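PDB 7D6V: succinate dehydrogenase subunit A from Mycolicibacterium smegmatis, which oxidises succinate to fumarate at a covalently bound flavin and passes the electrons to the iron-sulfur subunit of the same complex. Local coordinates for the flavin-adenine dinucleotide site and the interface of chains A and B. Residues are numbered along the deposited sequence; one frame, centred on the assembly and turned at random. Chains: chain A, Succinate dehydrogenase subunit A; chain B, Fumarate reductase iron-sulfur subunit.

Contact 1: the flavin-adenine dinucleotide site. Residues chain A 14-16, 38-39, 45-47, 50, 172-174, 208-210, 224-225, 228, 388, 413, 423, 426, 428, 432. With FAD (flavin-adenine dinucleotide), chain C.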
loop_
_atom_site.group_PDB
_atom_site.type_symbol
_atom_site.label_atom_id
_atom_site.label_comp_id
_atom_site.label_asym_id
_atom_site.label_seq_id
_atom_site.Cartn_x
_atom_site.Cartn_y
_atom_site.Cartn_z
ATOM N N ILE A 14 21.884 -2.899 5.708
ATOM C CA ILE A 14 21.758 -2.573 4.290
ATOM C C ILE A 14 20.393 -3.077 3.834
ATOM O O ILE A 14 20.261 -4.143 3.247
ATOM C CB ILE A 14 22.900 -3.173 3.471
ATOM C CG1 ILE A 14 24.247 -2.773 4.071
ATOM C CG2 ILE A 14 22.821 -2.720 2.028
ATOM C CD1 ILE A 14 25.431 -3.306 3.311
ATOM N N GLY A 15 19.365 -2.268 4.052
ATOM C CA GLY A 15 18.034 -2.679 3.656
ATOM C C GLY A 15 17.007 -2.486 4.744
ATOM O O GLY A 15 17.249 -2.837 5.901
ATOM N N ALA A 16 15.851 -1.932 4.391
ATOM C CA ALA A 16 14.793 -1.672 5.360
ATOM C C ALA A 16 13.558 -2.455 4.938
ATOM O O ALA A 16 12.633 -1.917 4.332
ATOM C CB ALA A 16 14.506 -0.186 5.456
ATOM N N THR A 38 18.850 2.073 2.389
ATOM C CA THR A 38 17.758 1.495 1.623
ATOM C C THR A 38 17.888 1.930 0.174
ATOM O O THR A 38 18.170 3.096 -0.107
ATOM C CB THR A 38 16.398 1.937 2.178
ATOM O OG1 THR A 38 16.281 1.518 3.540
ATOM C CG2 THR A 38 15.272 1.303 1.390
ATOM N N LYS A 39 17.675 0.993 -0.747
ATOM C CA LYS A 39 17.760 1.321 -2.162
ATOM C C LYS A 39 16.524 2.069 -2.645
ATOM O O LYS A 39 16.605 2.842 -3.604
ATOM C CB LYS A 39 17.963 0.045 -2.976
ATOM C CG LYS A 39 18.920 0.187 -4.130
ATOM C CD LYS A 39 18.693 -0.905 -5.148
ATOM C CE LYS A 39 19.480 -2.144 -4.812
ATOM N NZ LYS A 39 19.241 -3.228 -5.796
ATOM N N ALA A 45 9.825 -1.317 0.812
ATOM C CA ALA A 45 10.515 -2.544 0.453
ATOM C C ALA A 45 9.519 -3.603 -0.015
ATOM O O ALA A 45 8.303 -3.440 0.088
ATOM C CB ALA A 45 11.334 -3.062 1.631
ATOM N N HIS A 46 10.058 -4.713 -0.526
ATOM C CA HIS A 46 9.228 -5.770 -1.092
ATOM C C HIS A 46 8.306 -6.408 -0.060
ATOM O O HIS A 46 7.350 -7.091 -0.437
ATOM C CB HIS A 46 10.122 -6.834 -1.731
ATOM C CG HIS A 46 9.375 -7.898 -2.473
ATOM N ND1 HIS A 46 9.025 -7.776 -3.799
ATOM C CD2 HIS A 46 8.929 -9.113 -2.076
ATOM C CE1 HIS A 46 8.386 -8.865 -4.186
ATOM N NE2 HIS A 46 8.314 -9.692 -3.159
ATOM N N THR A 47 8.567 -6.193 1.232
ATOM C CA THR A 47 7.709 -6.744 2.274
ATOM C C THR A 47 6.271 -6.246 2.152
ATOM O O THR A 47 5.338 -6.952 2.550
ATOM C CB THR A 47 8.292 -6.401 3.648
ATOM O OG1 THR A 47 9.628 -6.906 3.735
ATOM C CG2 THR A 47 7.467 -7.010 4.769
ATOM N N ALA A 50 3.460 -8.666 0.510
ATOM C CA ALA A 50 2.927 -9.885 1.103
ATOM C C ALA A 50 1.489 -9.676 1.566
ATOM O O ALA A 50 1.150 -8.644 2.151
ATOM C CB ALA A 50 3.801 -10.331 2.271
ATOM N N THR A 172 19.584 4.974 -1.391
ATOM C CA THR A 172 21.027 4.783 -1.369
ATOM C C THR A 172 21.332 3.327 -1.683
ATOM O O THR A 172 20.703 2.425 -1.125
ATOM C CB THR A 172 21.620 5.169 -0.012
ATOM O OG1 THR A 172 21.187 6.488 0.339
ATOM C CG2 THR A 172 23.135 5.147 -0.064
ATOM N N SER A 173 22.295 3.099 -2.570
ATOM C CA SER A 173 22.632 1.766 -3.045
ATOM C C SER A 173 24.075 1.450 -2.686
ATOM O O SER A 173 24.977 2.234 -2.991
ATOM C CB SER A 173 22.420 1.660 -4.556
ATOM O OG SER A 173 22.781 0.380 -5.036
ATOM N N ILE A 174 24.287 0.307 -2.043
ATOM C CA ILE A 174 25.613 -0.134 -1.625
ATOM C C ILE A 174 26.176 -1.053 -2.697
ATOM O O ILE A 174 25.513 -2.007 -3.119
ATOM C CB ILE A 174 25.562 -0.844 -0.261
ATOM C CG1 ILE A 174 25.118 0.127 0.832
ATOM C CG2 ILE A 174 26.911 -1.443 0.076
ATOM C CD1 ILE A 174 26.063 1.283 1.049
ATOM N N ALA A 208 20.506 -8.358 5.029
ATOM C CA ALA A 208 19.044 -8.286 4.907
ATOM C C ALA A 208 18.583 -7.570 3.630
ATOM O O ALA A 208 17.852 -6.581 3.675
ATOM C CB ALA A 208 18.442 -7.617 6.143
ATOM N N THR A 209 18.998 -8.097 2.476
ATOM C CA THR A 209 18.809 -7.405 1.203
ATOM C C THR A 209 17.725 -8.008 0.312
ATOM O O THR A 209 17.437 -7.445 -0.747
ATOM C CB THR A 209 20.126 -7.358 0.430
ATOM O OG1 THR A 209 20.673 -8.677 0.342
ATOM C CG2 THR A 209 21.117 -6.439 1.109
ATOM N N GLY A 210 17.115 -9.125 0.698
ATOM C CA GLY A 210 16.033 -9.673 -0.102
ATOM C C GLY A 210 16.477 -10.758 -1.072
ATOM O O GLY A 210 17.411 -11.516 -0.814
ATOM N N GLU A 224 14.009 -3.997 -6.926
ATOM C CA GLU A 224 15.211 -4.022 -6.107
ATOM C C GLU A 224 15.775 -5.421 -5.890
ATOM O O GLU A 224 16.838 -5.553 -5.277
ATOM C CB GLU A 224 14.922 -3.371 -4.752
ATOM C CG GLU A 224 13.954 -4.155 -3.886
ATOM C CD GLU A 224 13.334 -3.311 -2.793
ATOM O OE1 GLU A 224 12.559 -3.859 -1.983
ATOM O OE2 GLU A 224 13.618 -2.097 -2.744
ATOM N N TYR A 225 15.110 -6.465 -6.383
ATOM C CA TYR A 225 15.553 -7.841 -6.151
ATOM C C TYR A 225 16.548 -8.259 -7.234
ATOM O O TYR A 225 16.304 -9.147 -8.049
ATOM C CB TYR A 225 14.357 -8.782 -6.102
ATOM C CG TYR A 225 13.787 -8.968 -4.719
ATOM C CD1 TYR A 225 13.929 -7.985 -3.752
ATOM C CD2 TYR A 225 13.106 -10.125 -4.379
ATOM C CE1 TYR A 225 13.409 -8.149 -2.490
ATOM C CE2 TYR A 225 12.583 -10.298 -3.118
ATOM C CZ TYR A 225 12.737 -9.309 -2.177
ATOM O OH TYR A 225 12.218 -9.480 -0.916
ATOM N N ASP A 228 21.540 -8.364 -4.926
ATOM C CA ASP A 228 22.477 -7.680 -4.050
ATOM C C ASP A 228 22.430 -8.310 -2.666
ATOM O O ASP A 228 21.417 -8.878 -2.249
ATOM C CB ASP A 228 22.139 -6.195 -3.962
ATOM C CG ASP A 228 22.281 -5.487 -5.289
ATOM O OD1 ASP A 228 23.105 -5.925 -6.114
ATOM O OD2 ASP A 228 21.565 -4.490 -5.509
ATOM N N HIS A 388 9.293 -16.888 -7.596
ATOM C CA HIS A 388 8.704 -16.217 -6.446
ATOM C C HIS A 388 9.690 -15.980 -5.314
ATOM O O HIS A 388 9.830 -14.844 -4.847
ATOM C CB HIS A 388 7.510 -17.035 -5.932
ATOM C CG HIS A 388 6.728 -16.355 -4.855
ATOM N ND1 HIS A 388 6.172 -15.105 -5.016
ATOM C CD2 HIS A 388 6.409 -16.749 -3.600
ATOM C CE1 HIS A 388 5.544 -14.759 -3.908
ATOM N NE2 HIS A 388 5.674 -15.739 -3.033
ATOM N N GLU A 413 15.357 -12.961 3.404
ATOM C CA GLU A 413 15.416 -13.777 2.197
ATOM C C GLU A 413 16.844 -13.965 1.706
ATOM O O GLU A 413 17.163 -15.008 1.127
ATOM C CB GLU A 413 14.559 -13.159 1.093
ATOM C CG GLU A 413 14.321 -14.096 -0.076
ATOM C CD GLU A 413 13.252 -13.598 -1.020
ATOM O OE1 GLU A 413 12.554 -12.626 -0.671
ATOM O OE2 GLU A 413 13.104 -14.183 -2.111
ATOM N N ARG A 423 9.556 -23.539 1.316
ATOM C CA ARG A 423 9.065 -22.709 2.401
ATOM C C ARG A 423 7.572 -22.913 2.624
ATOM O O ARG A 423 6.802 -23.120 1.683
ATOM C CB ARG A 423 9.347 -21.237 2.109
ATOM C CG ARG A 423 8.589 -20.750 0.901
ATOM C CD ARG A 423 8.868 -19.317 0.574
ATOM N NE ARG A 423 8.357 -18.449 1.616
ATOM C CZ ARG A 423 7.099 -18.031 1.657
ATOM N NH1 ARG A 423 6.246 -18.395 0.711
ATOM N NH2 ARG A 423 6.698 -17.247 2.640
ATOM N N GLY A 426 3.715 -18.085 5.204
ATOM C CA GLY A 426 3.660 -17.459 6.502
ATOM C C GLY A 426 4.948 -17.538 7.289
ATOM O O GLY A 426 5.145 -16.740 8.213
ATOM N N SER A 428 8.029 -16.972 6.186
ATOM C CA SER A 428 9.000 -15.942 5.836
ATOM C C SER A 428 8.796 -14.676 6.654
ATOM O O SER A 428 9.768 -14.071 7.121
ATOM C CB SER A 428 8.923 -15.627 4.349
ATOM O OG SER A 428 8.915 -16.822 3.598
ATOM N N LEU A 432 11.487 -13.111 9.281
ATOM C CA LEU A 432 12.018 -11.754 9.249
ATOM C C LEU A 432 12.211 -11.209 10.656
ATOM O O LEU A 432 13.308 -10.780 11.017
ATOM C CB LEU A 432 11.089 -10.838 8.454
ATOM C CG LEU A 432 10.861 -11.183 6.986
ATOM C CD1 LEU A 432 10.180 -10.033 6.271
ATOM C CD2 LEU A 432 12.165 -11.565 6.312
HETATM P PA FAD C . 12.760 -6.846 1.657
HETATM O O1A FAD C . 12.008 -6.094 2.691
HETATM O O2A FAD C . 12.029 -7.437 0.514
HETATM O O5B FAD C . 13.828 -5.837 1.033
HETATM C C5B FAD C . 15.195 -5.810 1.398
HETATM C C4B FAD C . 15.668 -4.372 1.522
HETATM O O4B FAD C . 17.043 -4.271 1.170
HETATM C C3B FAD C . 14.950 -3.401 0.616
HETATM O O3B FAD C . 14.670 -2.240 1.383
HETATM C C2B FAD C . 15.966 -3.038 -0.435
HETATM O O2B FAD C . 15.784 -1.725 -0.946
HETATM C C1B FAD C . 17.248 -3.142 0.336
HETATM N N9A FAD C . 18.394 -3.355 -0.561
HETATM C C8A FAD C . 18.549 -4.352 -1.431
HETATM N N7A FAD C . 19.720 -4.238 -2.083
HETATM C C5A FAD C . 20.331 -3.141 -1.627
HETATM C C6A FAD C . 21.595 -2.434 -1.885
HETATM N N6A FAD C . 22.476 -2.886 -2.790
HETATM N N1A FAD C . 21.842 -1.321 -1.186
HETATM C C2A FAD C . 20.990 -0.848 -0.273
HETATM N N3A FAD C . 19.830 -1.435 0.009
HETATM C C4A FAD C . 19.453 -2.563 -0.622
HETATM N N1 FAD C . 5.924 -14.387 2.447
HETATM C C2 FAD C . 4.982 -14.827 3.305
HETATM O O2 FAD C . 5.347 -15.393 4.340
HETATM N N3 FAD C . 3.674 -14.684 3.094
HETATM C C4 FAD C . 3.201 -14.093 2.004
HETATM O O4 FAD C . 1.982 -13.971 1.831
HETATM C C4X FAD C . 4.154 -13.582 1.006
HETATM N N5 FAD C . 3.743 -12.973 -0.116
HETATM C C5X FAD C . 4.639 -12.514 -1.002
HETATM C C6 FAD C . 4.198 -11.884 -2.154
HETATM C C7 FAD C . 5.112 -11.412 -3.076
HETATM C C7M FAD C . 4.647 -10.732 -4.328
HETATM C C8 FAD C . 6.559 -11.579 -2.829
HETATM C C8M FAD C . 7.553 -11.065 -3.829
HETATM C C9 FAD C . 7.007 -12.202 -1.680
HETATM C C9A FAD C . 6.094 -12.676 -0.761
HETATM N N10 FAD C . 6.543 -13.309 0.400
HETATM C C10 FAD C . 5.584 -13.770 1.305
HETATM C "C1'" FAD C . 7.968 -13.469 0.669
HETATM C "C2'" FAD C . 8.403 -12.446 1.713
HETATM O "O2'" FAD C . 7.700 -11.221 1.523
HETATM C "C3'" FAD C . 9.883 -12.122 1.625
HETATM O "O3'" FAD C . 10.623 -13.290 1.951
HETATM C "C4'" FAD C . 10.250 -11.023 2.609
HETATM O "O4'" FAD C . 9.528 -9.840 2.297
HETATM C "C5'" FAD C . 11.729 -10.692 2.584
HETATM O "O5'" FAD C . 11.917 -9.528 3.374
HETATM P P FAD C . 13.348 -8.874 3.626
HETATM O O1P FAD C . 13.207 -7.948 4.782
HETATM O O2P FAD C . 14.380 -9.942 3.692
HETATM O O3P FAD C . 13.647 -8.018 2.297
#

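Contact 2: the interface of chains A and B. Residues chain A 102, 107-111, 113-114; chain B 129-133, 136.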
loop_
_atom_site.group_PDB
_atom_site.type_symbol
_atom_site.label_atom_id
_atom_site.label_comp_id
_atom_site.label_asym_id
_atom_site.label_seq_id
_atom_site.Cartn_x
_atom_site.Cartn_y
_atom_site.Cartn_z
ATOM N N GLU A 102 2.519 -5.660 18.118
ATOM C CA GLU A 102 1.360 -4.837 18.438
ATOM C C GLU A 102 1.584 -3.933 19.641
ATOM O O GLU A 102 0.750 -3.060 19.898
ATOM C CB GLU A 102 0.125 -5.711 18.658
ATOM C CG GLU A 102 0.213 -6.679 19.806
ATOM C CD GLU A 102 -1.084 -7.428 20.013
ATOM O OE1 GLU A 102 -2.097 -7.025 19.410
ATOM O OE2 GLU A 102 -1.092 -8.415 20.778
ATOM N N LEU A 107 -2.182 -3.337 14.321
ATOM C CA LEU A 107 -3.582 -3.702 14.521
ATOM C C LEU A 107 -3.920 -4.868 13.599
ATOM O O LEU A 107 -4.217 -4.665 12.418
ATOM C CB LEU A 107 -4.501 -2.514 14.261
ATOM C CG LEU A 107 -4.453 -1.358 15.257
ATOM C CD1 LEU A 107 -5.256 -0.195 14.734
ATOM C CD2 LEU A 107 -4.972 -1.797 16.608
ATOM N N PHE A 108 -3.875 -6.083 14.134
ATOM C CA PHE A 108 -4.308 -7.257 13.396
ATOM C C PHE A 108 -5.821 -7.421 13.505
ATOM O O PHE A 108 -6.507 -6.680 14.212
ATOM C CB PHE A 108 -3.615 -8.512 13.923
ATOM C CG PHE A 108 -2.133 -8.527 13.708
ATOM C CD1 PHE A 108 -1.596 -9.035 12.540
ATOM C CD2 PHE A 108 -1.275 -8.044 14.678
ATOM C CE1 PHE A 108 -0.233 -9.056 12.341
ATOM C CE2 PHE A 108 0.090 -8.062 14.485
ATOM C CZ PHE A 108 0.611 -8.569 13.315
ATOM N N ASP A 109 -6.345 -8.406 12.783
ATOM C CA ASP A 109 -7.723 -8.817 12.991
ATOM C C ASP A 109 -7.854 -9.507 14.341
ATOM O O ASP A 109 -6.902 -10.097 14.856
ATOM C CB ASP A 109 -8.184 -9.745 11.870
ATOM C CG ASP A 109 -8.410 -9.015 10.566
ATOM O OD1 ASP A 109 -8.288 -9.649 9.500
ATOM O OD2 ASP A 109 -8.708 -7.805 10.604
ATOM N N ARG A 110 -9.044 -9.425 14.923
ATOM C CA ARG A 110 -9.263 -9.878 16.287
ATOM C C ARG A 110 -10.207 -11.069 16.324
ATOM O O ARG A 110 -11.018 -11.272 15.417
ATOM C CB ARG A 110 -9.826 -8.751 17.160
ATOM C CG ARG A 110 -9.224 -7.385 16.898
ATOM C CD ARG A 110 -7.723 -7.372 17.128
ATOM N NE ARG A 110 -7.361 -7.714 18.498
ATOM C CZ ARG A 110 -6.111 -7.855 18.921
ATOM N NH1 ARG A 110 -5.107 -7.685 18.077
ATOM N NH2 ARG A 110 -5.863 -8.165 20.182
ATOM N N THR A 111 -10.082 -11.863 17.384
ATOM C CA THR A 111 -11.017 -12.936 17.672
ATOM C C THR A 111 -12.119 -12.425 18.600
ATOM O O THR A 111 -12.170 -11.248 18.960
ATOM C CB THR A 111 -10.293 -14.131 18.290
ATOM O OG1 THR A 111 -9.847 -13.796 19.609
ATOM C CG2 THR A 111 -9.104 -14.525 17.450
ATOM N N ASP A 113 -12.470 -13.272 21.707
ATOM C CA ASP A 113 -11.864 -12.991 23.001
ATOM C C ASP A 113 -11.022 -11.725 23.000
ATOM O O ASP A 113 -10.553 -11.314 24.065
ATOM C CB ASP A 113 -10.986 -14.159 23.448
ATOM C CG ASP A 113 -11.676 -15.494 23.313
ATOM O OD1 ASP A 113 -12.869 -15.589 23.672
ATOM O OD2 ASP A 113 -11.022 -16.450 22.849
ATOM N N GLY A 114 -10.810 -11.110 21.842
ATOM C CA GLY A 114 -9.958 -9.946 21.754
ATOM C C GLY A 114 -8.501 -10.240 21.503
ATOM O O GLY A 114 -7.659 -9.374 21.759
ATOM N N TYR B 129 -2.391 -7.823 25.415
ATOM C CA TYR B 129 -3.258 -6.860 24.750
ATOM C C TYR B 129 -4.589 -7.508 24.386
ATOM O O TYR B 129 -4.635 -8.658 23.943
ATOM C CB TYR B 129 -2.586 -6.314 23.491
ATOM C CG TYR B 129 -1.509 -5.279 23.734
ATOM C CD1 TYR B 129 -0.544 -5.458 24.714
ATOM C CD2 TYR B 129 -1.451 -4.124 22.968
ATOM C CE1 TYR B 129 0.435 -4.518 24.931
ATOM C CE2 TYR B 129 -0.473 -3.176 23.178
ATOM C CZ TYR B 129 0.467 -3.379 24.160
ATOM O OH TYR B 129 1.443 -2.436 24.371
ATOM N N ARG B 130 -5.676 -6.763 24.574
ATOM C CA ARG B 130 -7.011 -7.233 24.217
ATOM C C ARG B 130 -7.749 -6.112 23.506
ATOM O O ARG B 130 -7.945 -5.038 24.080
ATOM C CB ARG B 130 -7.799 -7.685 25.449
ATOM C CG ARG B 130 -7.202 -8.861 26.183
ATOM C CD ARG B 130 -7.311 -10.143 25.384
ATOM N NE ARG B 130 -6.589 -11.226 26.039
ATOM C CZ ARG B 130 -5.364 -11.616 25.709
ATOM N NH1 ARG B 130 -4.718 -11.015 24.722
ATOM N NH2 ARG B 130 -4.782 -12.606 26.367
ATOM N N MET B 131 -8.161 -6.361 22.268
ATOM C CA MET B 131 -8.940 -5.404 21.499
ATOM C C MET B 131 -10.031 -6.139 20.741
ATOM O O MET B 131 -9.789 -7.206 20.173
ATOM C CB MET B 131 -8.062 -4.620 20.516
ATOM C CG MET B 131 -6.934 -3.840 21.165
ATOM S SD MET B 131 -5.898 -2.982 19.973
ATOM C CE MET B 131 -4.720 -4.265 19.577
ATOM N N GLN B 132 -11.228 -5.569 20.733
ATOM C CA GLN B 132 -12.323 -6.096 19.935
ATOM C C GLN B 132 -12.263 -5.528 18.520
ATOM O O GLN B 132 -11.703 -4.457 18.279
ATOM C CB GLN B 132 -13.667 -5.776 20.587
ATOM C CG GLN B 132 -13.822 -6.339 21.993
ATOM C CD GLN B 132 -13.875 -7.855 22.016
ATOM O OE1 GLN B 132 -14.440 -8.479 21.123
ATOM N NE2 GLN B 132 -13.285 -8.451 23.042
ATOM N N GLN B 133 -12.846 -6.271 17.578
ATOM C CA GLN B 133 -12.759 -5.897 16.169
ATOM C C GLN B 133 -13.446 -4.562 15.894
ATOM O O GLN B 133 -12.920 -3.724 15.147
ATOM C CB GLN B 133 -13.361 -6.999 15.301
ATOM C CG GLN B 133 -13.266 -6.739 13.813
ATOM C CD GLN B 133 -11.843 -6.790 13.306
ATOM O OE1 GLN B 133 -11.086 -7.696 13.641
ATOM N NE2 GLN B 133 -11.472 -5.817 12.488
ATOM N N VAL B 136 -11.355 -1.598 16.547
ATOM C CA VAL B 136 -10.176 -1.385 15.714
ATOM C C VAL B 136 -10.509 -1.162 14.249
ATOM O O VAL B 136 -9.590 -0.878 13.467
ATOM C CB VAL B 136 -9.171 -2.549 15.847
ATOM C CG1 VAL B 136 -8.909 -2.861 17.307
ATOM C CG2 VAL B 136 -9.677 -3.778 15.113
#

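Contact 1: the flavin-adenine dinucleotide site
The flavin lies between A:Ala50 and A:His388. The methyl CB of A:Ala50 sits over the central and pyrimidine rings on one face. A:His388 comes from the opposite face, with its imidazole edge toward the benzenoid and central rings and A:His388 CE1 3.5 Å from FAD C7. The A:His388 ring is turned 57° to the benzenoid ring of FAD. At the benzenoid rim, A:His46 NE2 is covalently bonded to the 8-methyl carbon C8M, so this is a histidyl-linked FAD. A:Tyr225 CE2 lies over one face of the A:His46 ring, toward its rim. The adenine is held between A:Ile14 CG2 on one face and the A:Lys39 chain on the other. That chain bends at chi3, -87°, bringing A:Lys39 CE to 3.4 Å from FAD C5A. Its NZ forms a salt bridge with A:Asp228.

The adenine edge is read by the backbone of strand 172-179. A:Ile174 N donates to FAD N1A at 3.1 Å, nearly straight, and N6A donates back to A:Ile174 O on a carbonyl lone pair. A:Ala16 N, in the Rossmann glycine loop, binds the ribose O3B. The ribose 2'-hydroxyl O2B gives a hydrogen bond to A:Glu224 OE2 from above the carboxylate plane. The phosphates are held by A:Thr47 OG1 to O1A, A:Tyr225 OH to O2A and A:Glu413 N to O2P.

This is the redox cofactor pocket, where the isoalloxazine oxidises succinate. At its pyrimidine end, A:Arg423 NE and NH2 both donate to A:Ser428 OG, fixing the guanidinium rotation. Its charge might stabilise reduced flavin. The FAD is poorly ordered. A:Arg423 NH2 lies 2.9 Å from FAD O2, but its N-H points elsewhere.

Contact 2: the interface of chains A and B
Hydrogen bonds join a loop of chain A, residues 107 to 114, to the segment of chain B leading into helix 133-142 and to the start of that helix. A:Arg110 is central. The backbone A:Arg110 N donates to the side-chain amide oxygen OE1 of B:Gln133 at 3.0 Å, nearly along the C=O axis. The B:Gln133 chain starts with CG anti to the backbone N and bends at chi2, 68°, which turns the amide toward the loop. The A:Arg110 side chain bends at chi2 and chi3 and crosses B:Met131 obliquely. A:Arg110 NE donates to B:Met131 O at 3.0 Å, close to the guanidinium plane but above the carbonyl plane. B:Met131 N in turn donates to A:Gly114 O at 3.1 Å, in the carbonyl plane and on a lone pair. The backbone of B:Met131 is thus held at both its N-H and its carbonyl.

Bonds within chain A set up the arginine. A:Arg110 NH2 donates to A:Gly114 O at 2.7 Å, so that oxygen accepts from both chains. A:Arg110 NH1 makes a long salt bridge of 3.4 Å with A:Glu102 OE1, with a weak hydrogen bond. The guanidinium is held mainly through NE and NH2.

Van der Waals packing surrounds the bonds. B:Met131 bends at chi3, -87°, and lays its methyl CE over one guanidinium face, toward the rim. B:Met131 SD meets A:Leu107 CD2 at 3.7 Å, the side chains lying roughly perpendicular. B:Val136 CG2 packs on the A:Arg110 methylene CG. B:Tyr129 and A:Glu102 run antiparallel alongside each other. B:Tyr129 CB lies 3.7 Å from the carboxylate A:Glu102 OE2, and the ring and carboxylate planes are 23° apart.

The site is one patch of the interface between the flavoprotein and iron-sulfur subunits, and it probably helps keep chain B docked on chain A.

The C-alpha centres of contact 1 and contact 2 are about 29 Å apart, and the two share no residue. Contact 1 lies inside chain A and draws on segments spread along its sequence. Contact 2 is at the chain surface, at the end of helix 84-102 and the loop after it. In chain B, helix 133-142 comes just before B:Cys145, which lines the SF4 pocket. Contact 2 therefore probably helps to position the iron-sulfur subunit relative to the flavin of contact 1, as electron transfer requires. No direct coupling between the two contacts is shown by the structure alone.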